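Local atomic coordinates of organic hydroperoxide resistance protein (Legionella pneumophila, PDB entry 6MJN), a protein that probably reduces organic hydroperoxides to the corresponding alcohols with a redox-active cysteine pair. Residues S67-V72 and A119-A124; Y13-K18 and V27-G32. All coordinates share one frame; numbering follows the deposited sequence.

Contact 1: S67-V72 and A119-A124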
# COMPACT_ATOMS: atom_id res chain seq x y z
N SER B 67 10.89 -5.67 7.52
CA SER B 67 11.92 -6.29 6.69
C SER B 67 13.13 -5.39 6.53
O SER B 67 14.27 -5.87 6.52
CB SER B 67 11.33 -6.65 5.32
OG SER B 67 12.31 -7.25 4.50
N ALA B 68 12.92 -4.08 6.39
CA ALA B 68 14.06 -3.17 6.22
C ALA B 68 14.90 -3.07 7.49
O ALA B 68 16.13 -2.94 7.41
CB ALA B 68 13.56 -1.79 5.79
N ILE B 69 14.25 -3.09 8.65
CA ILE B 69 14.98 -3.18 9.92
C ILE B 69 15.84 -4.44 9.94
O ILE B 69 17.03 -4.40 10.28
CB ILE B 69 14.01 -3.16 11.11
CG1 ILE B 69 13.31 -1.80 11.21
CG2 ILE B 69 14.77 -3.50 12.41
CD1 ILE B 69 12.26 -1.72 12.37
N ARG B 70 15.24 -5.59 9.63
CA ARG B 70 16.01 -6.83 9.65
C ARG B 70 17.15 -6.78 8.64
O ARG B 70 18.25 -7.29 8.92
CB ARG B 70 15.09 -8.03 9.38
CG ARG B 70 14.06 -8.25 10.48
CD ARG B 70 13.28 -9.55 10.30
NE ARG B 70 12.20 -9.67 11.27
CZ ARG B 70 12.30 -10.29 12.44
NH1 ARG B 70 13.44 -10.86 12.81
NH2 ARG B 70 11.24 -10.34 13.26
N HIS B 71 16.93 -6.14 7.49
CA HIS B 71 17.98 -6.10 6.46
C HIS B 71 19.16 -5.24 6.91
O HIS B 71 20.32 -5.64 6.79
CB HIS B 71 17.39 -5.58 5.15
CG HIS B 71 18.42 -5.29 4.10
ND1 HIS B 71 18.99 -6.27 3.32
CD2 HIS B 71 18.98 -4.12 3.71
CE1 HIS B 71 19.86 -5.72 2.49
NE2 HIS B 71 19.88 -4.41 2.71
N VAL B 72 18.88 -4.03 7.41
CA VAL B 72 19.95 -3.17 7.88
C VAL B 72 20.74 -3.84 9.00
O VAL B 72 21.97 -3.78 9.04
CB VAL B 72 19.38 -1.81 8.33
CG1 VAL B 72 20.45 -0.99 9.06
CG2 VAL B 72 18.86 -1.04 7.13
N ALA B 119 18.86 4.59 15.99
CA ALA B 119 19.69 4.72 14.80
C ALA B 119 19.36 3.65 13.76
O ALA B 119 19.41 3.91 12.55
CB ALA B 119 21.17 4.66 15.19
N LEU B 120 19.07 2.43 14.21
CA LEU B 120 18.75 1.36 13.28
C LEU B 120 17.45 1.65 12.53
O LEU B 120 17.38 1.48 11.31
CB LEU B 120 18.66 0.03 14.04
CG LEU B 120 18.01 -1.18 13.38
CD1 LEU B 120 18.66 -1.52 12.04
CD2 LEU B 120 18.14 -2.36 14.33
N VAL B 121 16.43 2.10 13.26
CA VAL B 121 15.15 2.44 12.64
C VAL B 121 15.32 3.57 11.64
O VAL B 121 14.74 3.55 10.55
CB VAL B 121 14.12 2.77 13.74
CG1 VAL B 121 12.92 3.56 13.18
CG2 VAL B 121 13.70 1.48 14.43
N ALA B 122 16.15 4.57 11.98
CA ALA B 122 16.38 5.67 11.04
C ALA B 122 16.98 5.17 9.73
O ALA B 122 16.61 5.64 8.65
CB ALA B 122 17.29 6.72 11.67
N LYS B 123 17.93 4.23 9.81
CA LYS B 123 18.54 3.69 8.60
C LYS B 123 17.53 2.86 7.81
O LYS B 123 17.52 2.91 6.57
CB LYS B 123 19.75 2.83 8.95
CG LYS B 123 20.93 3.59 9.50
CD LYS B 123 22.13 2.66 9.65
CE LYS B 123 23.24 3.26 10.50
NZ LYS B 123 22.84 3.32 11.92
N ALA B 124 16.69 2.09 8.50
CA ALA B 124 15.68 1.29 7.82
C ALA B 124 14.73 2.18 7.03
O ALA B 124 14.34 1.84 5.91
CB ALA B 124 14.92 0.43 8.83
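An apolar helix-to-helix contact, buried on all but its Lys-123 border, joins Ala-68, Ile-69 and Val-72 of the long helix 53-76 to Leu-120, Val-121 and Ala-124 of helix 114-125. The segment axes approach to 8.5 Å and cross at 112°, with no hydrogen bond between them. The small methyl of Ala-124 probably allows the near approach: its CB sits 3.6 Å from both CG1 and the backbone N of Ile-69, and CB of Ala-68 lies 4.0 Å from the same methyl. Ile-69 works with all its branches. CG2, anti to the backbone N, meets CD2 of Leu-120, whose side chain crosses that of Ile-69 at about a right angle, while CD1 lies beside CG2 of Val-121. In the OsmC-like fold helices pack against a beta sheet, and here Ile-69 and Val-121 both also touch Ala-107 of strand 99-110, and Phe-65 of helix 53-76 touches both Val-121 and Ala-124. The Val-72 and Leu-120 side chains slide past each other in opposite directions, CG1 of Val-72 3.5 Å from CD1 of Leu-120; CG2 of Val-72 rests on CA of Ala-124. Lys-123 adds only its aliphatic stem, CB being 3.9 Å from CG1 of Val-72.

Contact 2: Y13-K18 and V27-G32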
# COMPACT_ATOMS: atom_id res chain seq x y z
N TYR B 13 10.46 -8.43 -9.86
CA TYR B 13 9.23 -9.07 -9.42
C TYR B 13 8.08 -8.19 -9.88
O TYR B 13 8.17 -6.96 -9.82
CB TYR B 13 9.21 -9.25 -7.90
CG TYR B 13 7.90 -9.75 -7.34
CD1 TYR B 13 7.47 -11.06 -7.57
CD2 TYR B 13 7.09 -8.92 -6.57
CE1 TYR B 13 6.26 -11.53 -7.05
CE2 TYR B 13 5.88 -9.38 -6.04
CZ TYR B 13 5.47 -10.68 -6.29
OH TYR B 13 4.28 -11.13 -5.78
N THR B 14 7.01 -8.81 -10.35
CA THR B 14 5.83 -8.06 -10.78
C THR B 14 4.59 -8.79 -10.30
O THR B 14 4.52 -10.02 -10.38
CB THR B 14 5.81 -7.89 -12.31
OG1 THR B 14 6.97 -7.17 -12.73
CG2 THR B 14 4.58 -7.14 -12.75
N THR B 15 3.61 -8.05 -9.80
CA THR B 15 2.37 -8.66 -9.36
C THR B 15 1.22 -7.81 -9.90
O THR B 15 1.38 -6.60 -10.09
CB THR B 15 2.32 -8.82 -7.82
OG1 THR B 15 1.11 -9.48 -7.42
CG2 THR B 15 2.40 -7.46 -7.10
N ILE B 16 0.10 -8.45 -10.19
CA ILE B 16 -1.05 -7.77 -10.81
C ILE B 16 -2.27 -8.01 -9.93
O ILE B 16 -2.55 -9.16 -9.58
CB ILE B 16 -1.29 -8.29 -12.24
CG1 ILE B 16 -0.13 -7.88 -13.16
CG2 ILE B 16 -2.63 -7.79 -12.80
CD1 ILE B 16 -0.15 -8.60 -14.49
N ALA B 17 -3.00 -6.94 -9.61
CA ALA B 17 -4.26 -7.04 -8.88
C ALA B 17 -5.40 -6.44 -9.69
O ALA B 17 -5.21 -5.48 -10.43
CB ALA B 17 -4.21 -6.31 -7.54
N LYS B 18 -6.60 -7.01 -9.52
CA LYS B 18 -7.79 -6.55 -10.25
C LYS B 18 -8.91 -6.37 -9.23
O LYS B 18 -9.18 -7.28 -8.44
CB LYS B 18 -8.19 -7.53 -11.34
CG LYS B 18 -7.16 -7.71 -12.46
CD LYS B 18 -7.66 -8.68 -13.51
CE LYS B 18 -6.76 -8.68 -14.74
NZ LYS B 18 -7.30 -9.55 -15.82
N VAL B 27 -11.12 -7.64 -4.55
CA VAL B 27 -9.84 -7.47 -5.24
C VAL B 27 -9.02 -8.74 -5.10
O VAL B 27 -8.99 -9.35 -4.02
CB VAL B 27 -9.08 -6.23 -4.72
CG1 VAL B 27 -8.74 -6.39 -3.23
CG2 VAL B 27 -7.82 -5.96 -5.53
N GLU B 28 -8.35 -9.15 -6.19
CA GLU B 28 -7.55 -10.38 -6.19
C GLU B 28 -6.26 -10.15 -6.97
O GLU B 28 -6.26 -9.42 -7.97
CB GLU B 28 -8.26 -11.59 -6.86
CG GLU B 28 -9.46 -12.13 -6.12
CD GLU B 28 -10.07 -13.41 -6.72
OE1 GLU B 28 -9.46 -14.07 -7.60
OE2 GLU B 28 -11.19 -13.75 -6.30
N THR B 29 -5.20 -10.83 -6.57
CA THR B 29 -4.01 -10.89 -7.40
C THR B 29 -4.20 -11.97 -8.44
O THR B 29 -4.91 -12.95 -8.21
CB THR B 29 -2.74 -11.17 -6.60
OG1 THR B 29 -2.91 -12.35 -5.79
CG2 THR B 29 -2.40 -9.98 -5.71
N THR B 30 -3.52 -11.80 -9.58
CA THR B 30 -3.64 -12.75 -10.67
C THR B 30 -3.14 -14.13 -10.27
O THR B 30 -3.69 -15.14 -10.73
CB THR B 30 -2.87 -12.22 -11.89
OG1 THR B 30 -3.52 -11.03 -12.37
CG2 THR B 30 -2.81 -13.25 -13.00
N ASP B 31 -2.15 -14.21 -9.38
CA ASP B 31 -1.68 -15.53 -8.96
C ASP B 31 -2.52 -16.13 -7.83
O ASP B 31 -2.18 -17.20 -7.32
CB ASP B 31 -0.20 -15.48 -8.55
CG ASP B 31 0.06 -14.64 -7.31
OD1 ASP B 31 -0.89 -14.04 -6.76
OD2 ASP B 31 1.23 -14.58 -6.88
N GLY B 32 -3.63 -15.49 -7.46
CA GLY B 32 -4.55 -16.00 -6.47
C GLY B 32 -4.05 -16.00 -5.04
O GLY B 32 -4.77 -16.50 -4.16
O HOH W 1 3.73 -13.69 -6.35
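Ile-16 and Thr-30 lie side by side and point the same way, the hydroxyl OG1 of Thr-30 coming 3.4 Å from CG2 of Ile-16 where strand 13-20 meets the turn after strand 26-29. The backbone of the same pair is joined by a 2.8 Å hydrogen bond from Thr-30 N to Ile-16 O. Next along this antiparallel hairpin, Ala-17 and Thr-29 form a non-hydrogen-bonded pair, and Lys-18 and Glu-28 a hydrogen-bonded one with N-H to O=C bonds in both directions. CA-H...O contacts accompany them, among them Ala-17 CA to Glu-28 O at 3.2 Å.

On the face carrying Ala-17 and Thr-29, CB of Ala-17 packs 4.1 Å from CG2 of Val-27. The Thr-29 and Thr-15 side chains cross obliquely, Thr-29 CG2, anti to its own carbonyl carbon, lying 3.9 Å from Thr-15 OG1. The Thr-29 hydroxyl, at chi1 53° between backbone N and carbonyl carbon, instead donates to OD1 of Asp-31 at 2.8 Å, meeting it nearly along the C-O axis. This bond braces the type I turn from Thr-29 to Gly-32. The other carboxylate oxygen, OD2, accepts from a water that lies in the ring plane of Tyr-13 at 2.7 Å from Tyr-13 OH.

Strand 13-20 also pairs with a strand of the second subunit, so the sheet continues across the dimer interface. Tyr-13 OH and Thr-15 OG1 are hydrogen-bonded to Asn-52 and Gln-55 of the second subunit. In the Asp-31 carboxylate, OD1 takes the Thr-29 hydroxyl and Leu-33 N, holding the turn, and OD2 reaches the first strand through water; the Thr-29 hydroxyl, Leu-33 N and the water probably stabilise the negative charge.

In the fold
Contact 2 comes first along the chain and closes before contact 1 opens; their centres are 28 Å apart, and their nearest atoms, about 12 Å apart, do not touch. They share no helix or strand. Contact 2 belongs to the N-terminal antiparallel sheet of strands 13-20, 26-29 and 35-37, whereas contact 1 joins helices 53-76 and 114-125, with side chains reaching strands 82-93 and 99-110 of the mixed sheet. The second subunit borders both: its strand pairs with residues 13-18, and its Gly-22 packs on Arg-70 of the long helix. Contact 1 lies in the chain's own helix-and-sheet core, and contact 2 at the intertwined dimer interface.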